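Long-range contacts in putative glycosidase ph117-related (Bacteroides thetaiotaomicron, PDB 5A7V), which probably acts on beta-linked mannosides, as a glycosidase-like member of family GH130, and binds mannose in a central pocket: residues Asn304-Gly309 / Asp344-Ile349; Asp133-Leu138 / Tyr161-Arg166; Glu56-Tyr61 / Arg122-Val127. All blocks are in the same frame, centred on the assembly; numbering follows the deposited sequence. Where two conformers were deposited one is given.

Interaction 1. Residues Asn304-Gly309 / Asp344-Ile349; sequences NVYAAG and DGTVFI. With MAN (alpha-D-mannopyranose), chain E.
On the wall of the mannose pocket, Tyr306 and Phe348 stand side by side, pointing the same way from two neighbouring strands. Their rings are inclined at 65°, an oblique pairing in which CD2 of Tyr306 lies at the edge of the Phe348 ring, 3.9 Å from Phe348 CD1. Each ring also meets the alpha-mannose. OH of Tyr306 lies 2.8 Å from the sugar's O1, a probable hydrogen bond, since its one proton has another acceptor within reach. Phe348 instead offers a face: its CG lies anti to the backbone N (chi1 -166°), which swings the ring beneath the pyranose and sets CZ 3.7 Å from C2 of the sugar. Glu272, Asp367, Asp146, Glu231 and Asn78 hydrogen-bond to the same mannose, so the two aromatic residues share the sugar with a ring of polar partners.

The strands belong to adjacent sheets of the five-bladed beta-propeller characteristic of GH130 enzymes. They run in roughly the same direction and join through a single bridge, Tyr306 with Thr346. Tyr306 N donates an almost straight bond to Gly345 O (3.1 Å, 173°), and Val347 N returns one to Tyr306 O at 3.2 Å. Gly345 has a positive phi, a conformation suited to glycine. The Gly345 carbonyl that takes the bond from Tyr306 N also has CG2 of Val305 3.6 Å from its O. Next to the bridge, CG2 of Thr346 rests 3.8 Å from Tyr306 CD1, flanking the ring obliquely, and Tyr342 meets the Tyr306 ring edge-to-face. Farther along, the strands splay apart and contact becomes apolar: CD1 of Ile349 reaches Ala308 CB at 3.8 Å, with Leu361 and Tyr363 packing on Ile349 from strand 358-365.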
loop_
_atom_site.group_PDB
_atom_site.type_symbol
_atom_site.label_atom_id
_atom_site.label_comp_id
_atom_site.label_asym_id
_atom_site.label_seq_id
_atom_site.Cartn_x
_atom_site.Cartn_y
_atom_site.Cartn_z
ATOM N N ASN A 304 -16.035 2.840 -10.027
ATOM C CA ASN A 304 -15.359 3.367 -8.808
ATOM C C ASN A 304 -14.695 2.295 -7.971
ATOM O O ASN A 304 -14.168 2.619 -6.905
ATOM C CB ASN A 304 -16.349 4.230 -7.992
ATOM C CG ASN A 304 -16.712 5.494 -8.747
ATOM O OD1 ASN A 304 -15.825 6.262 -9.112
ATOM N ND2 ASN A 304 -17.979 5.680 -9.058
ATOM N N VAL A 305 -14.659 1.052 -8.431
ATOM C CA VAL A 305 -13.936 0.012 -7.675
ATOM C C VAL A 305 -12.427 0.257 -7.741
ATOM O O VAL A 305 -11.907 0.734 -8.740
ATOM C CB VAL A 305 -14.304 -1.400 -8.189
ATOM C CG1 VAL A 305 -13.651 -1.724 -9.515
ATOM C CG2 VAL A 305 -14.050 -2.492 -7.168
ATOM N N TYR A 306 -11.738 -0.155 -6.663
ATOM C CA TYR A 306 -10.253 -0.268 -6.684
ATOM C C TYR A 306 -9.869 -1.730 -6.886
ATOM O O TYR A 306 -10.229 -2.599 -6.080
ATOM C CB TYR A 306 -9.603 0.248 -5.412
ATOM C CG TYR A 306 -9.569 1.718 -5.215
ATOM C CD1 TYR A 306 -10.724 2.487 -4.991
ATOM C CD2 TYR A 306 -8.340 2.400 -5.189
ATOM C CE1 TYR A 306 -10.655 3.846 -4.750
ATOM C CE2 TYR A 306 -8.269 3.746 -4.944
ATOM C CZ TYR A 306 -9.414 4.471 -4.684
ATOM O OH TYR A 306 -9.359 5.822 -4.401
ATOM N N ALA A 307 -9.184 -1.986 -7.999
ATOM C CA ALA A 307 -8.663 -3.299 -8.332
ATOM C C ALA A 307 -7.164 -3.177 -8.707
ATOM O O ALA A 307 -6.748 -2.129 -9.198
ATOM C CB ALA A 307 -9.472 -3.934 -9.467
ATOM N N ALA A 308 -6.390 -4.243 -8.474
ATOM C CA ALA A 308 -4.917 -4.121 -8.476
ATOM C C ALA A 308 -4.320 -4.485 -9.827
ATOM O O ALA A 308 -4.712 -5.476 -10.457
ATOM C CB ALA A 308 -4.328 -4.975 -7.377
ATOM N N GLY A 309 -3.311 -3.704 -10.209
ATOM C CA GLY A 309 -2.517 -3.909 -11.417
ATOM C C GLY A 309 -1.026 -4.102 -11.159
ATOM O O GLY A 309 -0.581 -4.055 -9.989
ATOM N N ASP A 344 -18.053 1.357 -2.872
ATOM C CA ASP A 344 -17.831 0.806 -4.205
ATOM C C ASP A 344 -16.804 -0.343 -4.254
ATOM O O ASP A 344 -16.613 -0.926 -5.319
ATOM C CB ASP A 344 -17.441 1.926 -5.171
ATOM C CG ASP A 344 -18.554 2.998 -5.305
ATOM O OD1 ASP A 344 -19.694 2.629 -5.646
ATOM O OD2 ASP A 344 -18.297 4.223 -5.067
ATOM N N GLY A 345 -16.133 -0.639 -3.114
ATOM C CA GLY A 345 -15.253 -1.767 -3.015
ATOM C C GLY A 345 -13.781 -1.486 -3.262
ATOM O O GLY A 345 -13.448 -0.691 -4.117
ATOM N N THR A 346 -12.910 -2.167 -2.504
ATOM C CA THR A 346 -11.453 -2.144 -2.787
ATOM C C THR A 346 -10.859 -3.483 -2.458
ATOM O O THR A 346 -11.304 -4.140 -1.488
ATOM C CB THR A 346 -10.651 -1.086 -1.962
ATOM O OG1 THR A 346 -10.486 -1.601 -0.632
ATOM C CG2 THR A 346 -11.259 0.290 -1.937
ATOM N N VAL A 347 -9.764 -3.810 -3.162
ATOM C CA VAL A 347 -8.693 -4.659 -2.629
ATOM C C VAL A 347 -7.433 -3.798 -2.715
ATOM O O VAL A 347 -6.734 -3.776 -3.742
ATOM C CB VAL A 347 -8.559 -6.027 -3.324
ATOM C CG1 VAL A 347 -9.724 -6.922 -2.923
ATOM C CG2 VAL A 347 -8.477 -5.926 -4.847
ATOM N N PHE A 348 -7.181 -3.016 -1.667
ATOM C CA PHE A 348 -6.155 -1.966 -1.721
ATOM C C PHE A 348 -4.812 -2.564 -1.270
ATOM O O PHE A 348 -4.573 -2.745 -0.081
ATOM C CB PHE A 348 -6.555 -0.779 -0.858
ATOM C CG PHE A 348 -5.745 0.449 -1.114
ATOM C CD1 PHE A 348 -6.013 1.287 -2.202
ATOM C CD2 PHE A 348 -4.626 0.741 -0.298
ATOM C CE1 PHE A 348 -5.231 2.381 -2.472
ATOM C CE2 PHE A 348 -3.870 1.851 -0.567
ATOM C CZ PHE A 348 -4.144 2.673 -1.624
ATOM N N ILE A 349 -3.997 -2.954 -2.252
ATOM C CA ILE A 349 -2.790 -3.699 -1.975
ATOM C C ILE A 349 -1.692 -2.800 -1.456
ATOM O O ILE A 349 -1.459 -1.715 -1.976
ATOM C CB ILE A 349 -2.376 -4.548 -3.185
ATOM C CG1 ILE A 349 -2.035 -3.717 -4.424
ATOM C CG2 ILE A 349 -3.416 -5.619 -3.491
ATOM C CD1 ILE A 349 -1.149 -4.429 -5.428
HETATM C C1 MAN E . -7.301 6.608 -1.543
HETATM C C2 MAN E . -6.305 5.608 -0.916
HETATM C C3 MAN E . -6.744 4.935 0.398
HETATM C C4 MAN E . -8.219 4.498 0.337
HETATM C C5 MAN E . -8.897 4.861 -0.998
HETATM C C6 MAN E . -10.415 4.571 -0.989
HETATM O O1 MAN E . -7.099 6.767 -3.051
HETATM O O2 MAN E . -5.104 6.359 -0.691
HETATM O O3 MAN E . -6.614 5.788 1.519
HETATM O O4 MAN E . -8.228 3.109 0.596
HETATM O O5 MAN E . -8.670 6.290 -1.210
HETATM O O6 MAN E . -11.051 5.390 0.002
#

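Interaction 2. Residues Asp133-Leu138 / Tyr161-Arg166; sequences DTQKKL and YTQWNR. With BMA (beta-D-mannopyranose), chain C; MAN (alpha-D-mannopyranose), chain D; SO4 (sulfate ion), chain I.
Gln163 reaches from strand 157-164 to Gln135, the N-cap of the short helix 136-139, and to Leu138 within it. Its CB sits 3.4 Å from Leu138 O. Beyond CG the chain is extended (chi2 178°), carrying the amide out along Leu138: CD passes 3.9 Å from Leu138 CB, and OE1 lies 3.6 Å from Leu138 CD1. NE2 then donates to Gln135 OE1 at 3.0 Å, with the acceptor in the plane of the Gln163 amide; a second bond from NE2 goes to Glu139. Gln135 is itself held by Thr134 OG1 through its own NE2, while an Asx turn on Asp133 shapes the approach to the helix.

Asn165, just beyond the end of the strand, makes a second tie. Its ND2 gives one bond to Lys137 O (3.0 Å) and another to sulfate O1 (2.8 Å), and its OD1 accepts from the backbone N of His167 and of Ile168. Between the two amides, Trp164 points to the other side of the strand, where a face of its indole covers C6 of a bound mannose. With OE1 buried without a polar partner, the hydrogen bonds that orient the Gln163 amide all come from its nitrogen, while packing on Leu138 holds its other side.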
loop_
_atom_site.group_PDB
_atom_site.type_symbol
_atom_site.label_atom_id
_atom_site.label_comp_id
_atom_site.label_asym_id
_atom_site.label_seq_id
_atom_site.Cartn_x
_atom_site.Cartn_y
_atom_site.Cartn_z
ATOM N N ASP A 133 4.411 16.255 19.183
ATOM C CA ASP A 133 5.678 16.040 18.536
ATOM C C ASP A 133 5.857 17.052 17.391
ATOM O O ASP A 133 5.026 17.968 17.202
ATOM C CB ASP A 133 5.809 14.546 18.129
ATOM C CG ASP A 133 4.805 14.097 17.060
ATOM O OD1 ASP A 133 4.370 14.948 16.269
ATOM O OD2 ASP A 133 4.532 12.880 17.068
ATOM N N THR A 134 6.967 16.922 16.671
ATOM C CA THR A 134 7.324 17.852 15.615
ATOM C C THR A 134 6.275 17.892 14.478
ATOM O O THR A 134 6.252 18.836 13.694
ATOM C CB THR A 134 8.671 17.463 14.991
ATOM O OG1 THR A 134 8.583 16.103 14.561
ATOM C CG2 THR A 134 9.819 17.659 15.927
ATOM N N GLN A 135 5.453 16.838 14.364
ATOM C CA GLN A 135 4.501 16.697 13.238
ATOM C C GLN A 135 3.074 17.068 13.613
ATOM O O GLN A 135 2.170 16.835 12.779
ATOM C CB GLN A 135 4.558 15.268 12.674
ATOM C CG GLN A 135 5.965 14.848 12.282
ATOM C CD GLN A 135 6.667 15.833 11.342
ATOM O OE1 GLN A 135 6.146 16.230 10.291
ATOM N NE2 GLN A 135 7.865 16.256 11.745
ATOM N N LYS A 136 2.819 17.653 14.770
ATOM C CA LYS A 136 1.447 17.806 15.223
ATOM C C LYS A 136 0.618 18.685 14.293
ATOM O O LYS A 136 -0.572 18.381 14.089
ATOM C CB LYS A 136 1.401 18.293 16.684
ATOM C CG LYS A 136 1.914 19.665 16.943
ATOM C CD LYS A 136 1.620 20.068 18.414
ATOM C CE LYS A 136 1.863 21.533 18.685
ATOM N NZ LYS A 136 1.066 22.031 19.859
ATOM N N LYS A 137 1.180 19.706 13.663
ATOM C CA LYS A 137 0.367 20.559 12.769
ATOM C C LYS A 137 -0.041 19.821 11.483
ATOM O O LYS A 137 -1.031 20.166 10.802
ATOM C CB LYS A 137 1.109 21.816 12.390
ATOM C CG LYS A 137 1.298 22.780 13.566
ATOM C CD LYS A 137 1.840 24.118 13.102
ATOM C CE LYS A 137 1.980 25.085 14.288
ATOM N NZ LYS A 137 2.594 26.379 13.898
ATOM N N LEU A 138 0.700 18.768 11.155
ATOM C CA LEU A 138 0.475 18.009 9.921
ATOM C C LEU A 138 -0.350 16.724 10.125
ATOM O O LEU A 138 -0.876 16.193 9.134
ATOM C CB LEU A 138 1.844 17.637 9.281
ATOM C CG LEU A 138 2.809 18.807 9.121
ATOM C CD1 LEU A 138 4.090 18.338 8.451
ATOM C CD2 LEU A 138 2.222 19.959 8.311
ATOM N N TYR A 161 4.082 6.890 4.846
ATOM C CA TYR A 161 2.664 6.981 5.298
ATOM C C TYR A 161 2.124 8.362 4.985
ATOM O O TYR A 161 2.864 9.248 4.548
ATOM C CB TYR A 161 2.588 6.664 6.800
ATOM C CG TYR A 161 3.140 7.740 7.721
ATOM C CD1 TYR A 161 4.539 7.853 7.943
ATOM C CD2 TYR A 161 2.313 8.570 8.377
ATOM C CE1 TYR A 161 5.054 8.824 8.744
ATOM C CE2 TYR A 161 2.785 9.578 9.211
ATOM C CZ TYR A 161 4.205 9.700 9.426
ATOM O OH TYR A 161 4.689 10.647 10.329
ATOM N N THR A 162 0.792 8.526 5.139
ATOM C CA THR A 162 0.173 9.814 4.949
ATOM C C THR A 162 -0.086 10.537 6.274
ATOM O O THR A 162 -0.696 9.947 7.193
ATOM C CB THR A 162 -1.208 9.655 4.262
ATOM O OG1 THR A 162 -1.052 8.794 3.137
ATOM C CG2 THR A 162 -1.707 11.002 3.806
ATOM N N GLN A 163 0.337 11.792 6.354
ATOM C CA GLN A 163 -0.049 12.685 7.430
ATOM C C GLN A 163 -1.354 13.361 7.026
ATOM O O GLN A 163 -1.410 13.947 5.945
ATOM C CB GLN A 163 1.056 13.753 7.663
ATOM C CG GLN A 163 2.402 13.163 7.976
ATOM C CD GLN A 163 3.436 14.246 8.132
ATOM O OE1 GLN A 163 3.714 15.012 7.190
ATOM N NE2 GLN A 163 4.052 14.296 9.278
ATOM N N TRP A 164 -2.341 13.355 7.910
ATOM C CA TRP A 164 -3.612 13.972 7.587
ATOM C C TRP A 164 -4.061 14.911 8.701
ATOM O O TRP A 164 -4.315 14.488 9.849
ATOM C CB TRP A 164 -4.674 12.910 7.277
ATOM C CG TRP A 164 -6.062 13.359 6.892
ATOM C CD1 TRP A 164 -7.214 12.833 7.384
ATOM C CD2 TRP A 164 -6.441 14.361 5.938
ATOM N NE1 TRP A 164 -8.299 13.392 6.759
ATOM C CE2 TRP A 164 -7.868 14.339 5.861
ATOM C CE3 TRP A 164 -5.744 15.240 5.099
ATOM C CZ2 TRP A 164 -8.598 15.168 5.000
ATOM C CZ3 TRP A 164 -6.483 16.052 4.223
ATOM C CH2 TRP A 164 -7.896 16.006 4.171
ATOM N N ASN A 165 -4.206 16.189 8.344
ATOM C CA ASN A 165 -4.665 17.244 9.268
ATOM C C ASN A 165 -5.985 17.893 8.860
ATOM O O ASN A 165 -6.314 18.991 9.297
ATOM C CB ASN A 165 -3.577 18.322 9.416
ATOM C CG ASN A 165 -3.319 19.074 8.131
ATOM O OD1 ASN A 165 -3.923 18.783 7.081
ATOM N ND2 ASN A 165 -2.419 20.037 8.187
ATOM N N ARG A 166 -6.739 17.197 8.002
ATOM C CA ARG A 166 -8.021 17.674 7.433
ATOM C C ARG A 166 -7.861 18.820 6.447
ATOM O O ARG A 166 -8.871 19.338 5.954
ATOM C CB ARG A 166 -9.019 18.001 8.525
ATOM C CG ARG A 166 -9.494 16.770 9.267
ATOM C CD ARG A 166 -10.416 15.920 8.462
ATOM N NE ARG A 166 -11.765 16.432 8.472
ATOM C CZ ARG A 166 -12.607 16.300 9.509
ATOM N NH1 ARG A 166 -12.225 15.684 10.668
ATOM N NH2 ARG A 166 -13.823 16.796 9.405
HETATM C C1 BMA C . -9.162 10.164 1.202
HETATM C C2 BMA C . -9.000 8.706 1.645
HETATM C C3 BMA C . -9.045 8.645 3.155
HETATM C C4 BMA C . -8.023 9.595 3.748
HETATM C C5 BMA C . -8.087 10.980 3.093
HETATM C C6 BMA C . -6.969 11.899 3.548
HETATM O O1 BMA C . -9.198 10.386 -0.198
HETATM O O2 BMA C . -7.731 8.189 1.221
HETATM O O3 BMA C . -8.856 7.277 3.682
HETATM O O4 BMA C . -8.304 9.697 5.153
HETATM O O5 BMA C . -8.034 10.924 1.649
HETATM O O6 BMA C . -5.667 11.370 3.280
HETATM C C1 MAN D . -9.070 10.306 1.261
HETATM C C2 MAN D . -8.836 8.860 1.379
HETATM C C3 MAN D . -8.937 8.587 2.862
HETATM C C4 MAN D . -8.041 9.463 3.729
HETATM C C5 MAN D . -8.146 10.926 3.335
HETATM C C6 MAN D . -6.963 11.745 3.804
HETATM O O1 MAN D . -10.356 10.756 1.460
HETATM O O2 MAN D . -7.527 8.469 0.980
HETATM O O3 MAN D . -8.622 7.229 3.203
HETATM O O4 MAN D . -8.428 9.339 5.110
HETATM O O5 MAN D . -8.176 11.094 1.931
HETATM O O6 MAN D . -5.713 11.261 3.301
HETATM S S SO4 I . -1.488 23.020 6.243
HETATM O O1 SO4 I . -1.817 21.626 5.914
HETATM O O2 SO4 I . -0.949 23.102 7.631
HETATM O O3 SO4 I . -2.722 23.847 6.102
HETATM O O4 SO4 I . -0.411 23.548 5.370
#

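Interaction 3. Residues Glu56-Tyr61 / Arg122-Val127; sequences ENTKFY and REKTPV. With SO4 (sulfate ion), chain F.
The Phe60 ring carries Pro126 on one face. Pro126 CG stands 3.5 Å from the ring centroid and only 3° off the normal, a CH-pi contact over the middle of the ring, while Pro126 CD comes within 3.5 Å of Phe60 CD1. Thr125 CB approaches that same CD1 obliquely at 4.3 Å, and the Tyr129 ring also meets Phe60. With CG anti to the backbone N (chi1 168°), Phe60 lays its ring across the proline. At the edge of the Arg122 guanidinium, NH1 bonds to O1 of a sulfate, probably from the crystallisation liquor.

The contact sets the hairpin of strands 60-62 and 67-69 against the loop that leaves strand 121-122, an edge strand of a four-stranded antiparallel sheet. A water spans the backbones here, donating to Lys59 O at 2.7 Å and to Lys124 O at 2.9 Å; Lys124 O accepts from Trp71 NE1 as well. Beside it, Thr58 CB lies 3.7 Å from Lys124 O. Glu72 ties the two segments together indirectly, its carboxylate taking the Thr58 hydroxyl on OE2 and forming a salt bridge with Arg122 NH2 through OE1.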
loop_
_atom_site.group_PDB
_atom_site.type_symbol
_atom_site.label_atom_id
_atom_site.label_comp_id
_atom_site.label_asym_id
_atom_site.label_seq_id
_atom_site.Cartn_x
_atom_site.Cartn_y
_atom_site.Cartn_z
ATOM N N GLU A 56 -14.089 -3.615 19.390
ATOM C CA GLU A 56 -14.868 -2.595 20.062
ATOM C C GLU A 56 -14.258 -2.121 21.396
ATOM O O GLU A 56 -14.244 -0.918 21.697
ATOM C CB GLU A 56 -16.303 -3.141 20.275
ATOM C CG GLU A 56 -16.502 -4.405 21.172
ATOM C CD GLU A 56 -15.527 -5.613 20.990
ATOM O OE1 GLU A 56 -15.579 -6.401 19.971
ATOM O OE2 GLU A 56 -14.706 -5.779 21.909
ATOM N N ASN A 57 -13.742 -3.070 22.178
ATOM C CA ASN A 57 -13.416 -2.855 23.596
ATOM C C ASN A 57 -12.002 -2.411 23.919
ATOM O O ASN A 57 -11.730 -2.110 25.069
ATOM C CB ASN A 57 -13.696 -4.162 24.381
ATOM C CG ASN A 57 -12.529 -5.180 24.252
ATOM O OD1 ASN A 57 -11.495 -5.074 24.968
ATOM N ND2 ASN A 57 -12.655 -6.131 23.346
ATOM N N THR A 58 -11.124 -2.427 22.917
ATOM C CA THR A 58 -9.738 -2.085 23.184
ATOM C C THR A 58 -9.579 -0.564 23.187
ATOM O O THR A 58 -9.862 0.130 22.202
ATOM C CB THR A 58 -8.796 -2.700 22.142
ATOM O OG1 THR A 58 -9.404 -2.590 20.865
ATOM C CG2 THR A 58 -8.569 -4.184 22.410
ATOM N N LYS A 59 -9.110 -0.027 24.283
ATOM C CA LYS A 59 -8.988 1.414 24.430
ATOM C C LYS A 59 -7.499 1.797 24.491
ATOM O O LYS A 59 -6.649 0.992 24.868
ATOM C CB LYS A 59 -9.704 1.856 25.724
ATOM C CG LYS A 59 -11.143 1.394 25.896
ATOM C CD LYS A 59 -12.029 2.009 24.846
ATOM C CE LYS A 59 -13.478 1.564 25.000
ATOM N NZ LYS A 59 -14.110 2.190 26.201
ATOM N N PHE A 60 -7.250 3.042 24.138
ATOM C CA PHE A 60 -5.934 3.674 24.100
ATOM C C PHE A 60 -6.061 5.029 24.733
ATOM O O PHE A 60 -6.959 5.778 24.354
ATOM C CB PHE A 60 -5.594 3.849 22.575
ATOM C CG PHE A 60 -4.435 4.718 22.268
ATOM C CD1 PHE A 60 -3.189 4.449 22.815
ATOM C CD2 PHE A 60 -4.549 5.803 21.371
ATOM C CE1 PHE A 60 -2.086 5.195 22.464
ATOM C CE2 PHE A 60 -3.430 6.553 21.063
ATOM C CZ PHE A 60 -2.205 6.255 21.634
ATOM N N TYR A 61 -5.128 5.407 25.629
ATOM C CA TYR A 61 -5.086 6.798 26.103
ATOM C C TYR A 61 -4.405 7.644 25.039
ATOM O O TYR A 61 -3.182 7.551 24.839
ATOM C CB TYR A 61 -4.350 6.906 27.448
ATOM C CG TYR A 61 -4.457 8.268 28.077
ATOM C CD1 TYR A 61 -3.524 9.253 27.813
ATOM C CD2 TYR A 61 -5.489 8.561 28.950
ATOM C CE1 TYR A 61 -3.592 10.494 28.410
ATOM C CE2 TYR A 61 -5.589 9.788 29.576
ATOM C CZ TYR A 61 -4.625 10.756 29.313
ATOM O OH TYR A 61 -4.750 11.968 29.949
ATOM N N ARG A 122 -2.425 -9.712 18.096
ATOM C CA ARG A 122 -2.502 -8.253 18.028
ATOM C C ARG A 122 -2.165 -7.622 19.353
ATOM O O ARG A 122 -2.600 -8.099 20.410
ATOM C CB ARG A 122 -3.904 -7.813 17.610
ATOM C CG ARG A 122 -4.319 -8.282 16.233
ATOM C CD ARG A 122 -5.804 -8.310 16.016
ATOM N NE ARG A 122 -6.370 -6.973 15.970
ATOM C CZ ARG A 122 -7.607 -6.719 15.531
ATOM N NH1 ARG A 122 -8.374 -7.701 15.131
ATOM N NH2 ARG A 122 -8.049 -5.490 15.489
ATOM N N GLU A 123 -1.474 -6.497 19.308
ATOM C CA GLU A 123 -1.326 -5.683 20.503
ATOM C C GLU A 123 -2.606 -4.870 20.760
ATOM O O GLU A 123 -3.334 -4.514 19.828
ATOM C CB GLU A 123 -0.075 -4.802 20.436
ATOM C CG GLU A 123 1.186 -5.660 20.484
ATOM C CD GLU A 123 2.492 -4.902 20.567
ATOM O OE1 GLU A 123 2.517 -3.673 20.385
ATOM O OE2 GLU A 123 3.529 -5.587 20.821
ATOM N N LYS A 124 -2.870 -4.587 22.024
ATOM C CA LYS A 124 -4.144 -3.923 22.425
ATOM C C LYS A 124 -4.139 -2.414 22.319
ATOM O O LYS A 124 -5.192 -1.765 22.396
ATOM C CB LYS A 124 -4.557 -4.351 23.830
ATOM C CG LYS A 124 -4.922 -5.824 23.922
ATOM C CD LYS A 124 -5.064 -6.281 25.384
ATOM C CE LYS A 124 -5.650 -7.674 25.432
ATOM N NZ LYS A 124 -4.734 -8.675 24.804
ATOM N N THR A 125 -2.973 -1.842 22.052
ATOM C CA THR A 125 -2.835 -0.399 21.847
ATOM C C THR A 125 -1.984 -0.169 20.561
ATOM O O THR A 125 -1.158 -1.037 20.192
ATOM C CB THR A 125 -2.181 0.306 23.032
ATOM O OG1 THR A 125 -0.874 -0.233 23.279
ATOM C CG2 THR A 125 -2.974 0.127 24.316
ATOM N N PRO A 126 -2.158 0.990 19.927
ATOM C CA PRO A 126 -1.426 1.253 18.660
ATOM C C PRO A 126 0.064 1.524 18.928
ATOM O O PRO A 126 0.433 1.873 20.050
ATOM C CB PRO A 126 -2.166 2.481 18.091
ATOM C CG PRO A 126 -2.659 3.196 19.342
ATOM C CD PRO A 126 -3.087 2.092 20.257
ATOM N N VAL A 127 0.851 1.388 17.861
ATOM C CA VAL A 127 2.308 1.623 17.923
ATOM C C VAL A 127 2.715 2.913 17.267
ATOM O O VAL A 127 3.869 3.350 17.427
ATOM C CB VAL A 127 3.138 0.476 17.304
ATOM C CG1 VAL A 127 2.877 -0.817 18.056
ATOM C CG2 VAL A 127 2.853 0.305 15.826
HETATM S S SO4 F . -9.799 -10.713 14.851
HETATM O O1 SO4 F . -8.415 -10.537 15.410
HETATM O O2 SO4 F . -9.972 -9.805 13.692
HETATM O O3 SO4 F . -10.788 -10.411 15.917
HETATM O O4 SO4 F . -9.982 -12.121 14.386
HETATM O O HOH W 1 -6.541 -1.684 24.912
#

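Overall arrangement
Interaction 1 is the buried contact of the three and joins two sheets by backbone hydrogen bonds; interactions 2 and 3 lie farther out, partly buried. Interaction 2 ties a short helix to a strand through side-chain amides, and interaction 3 relies on a proline-aromatic contact and a water between carbonyls. The first two both border bound sugar: Tyr306 and Phe348 line one mannose site, and Trp164 lines the next, although the contact centres are 26 Å apart. Interaction 3 touches neither site. Each contact holds different elements, and along the chain they follow in series, 3 before 2 before 1. Sulfate ions accompany only the two outer contacts.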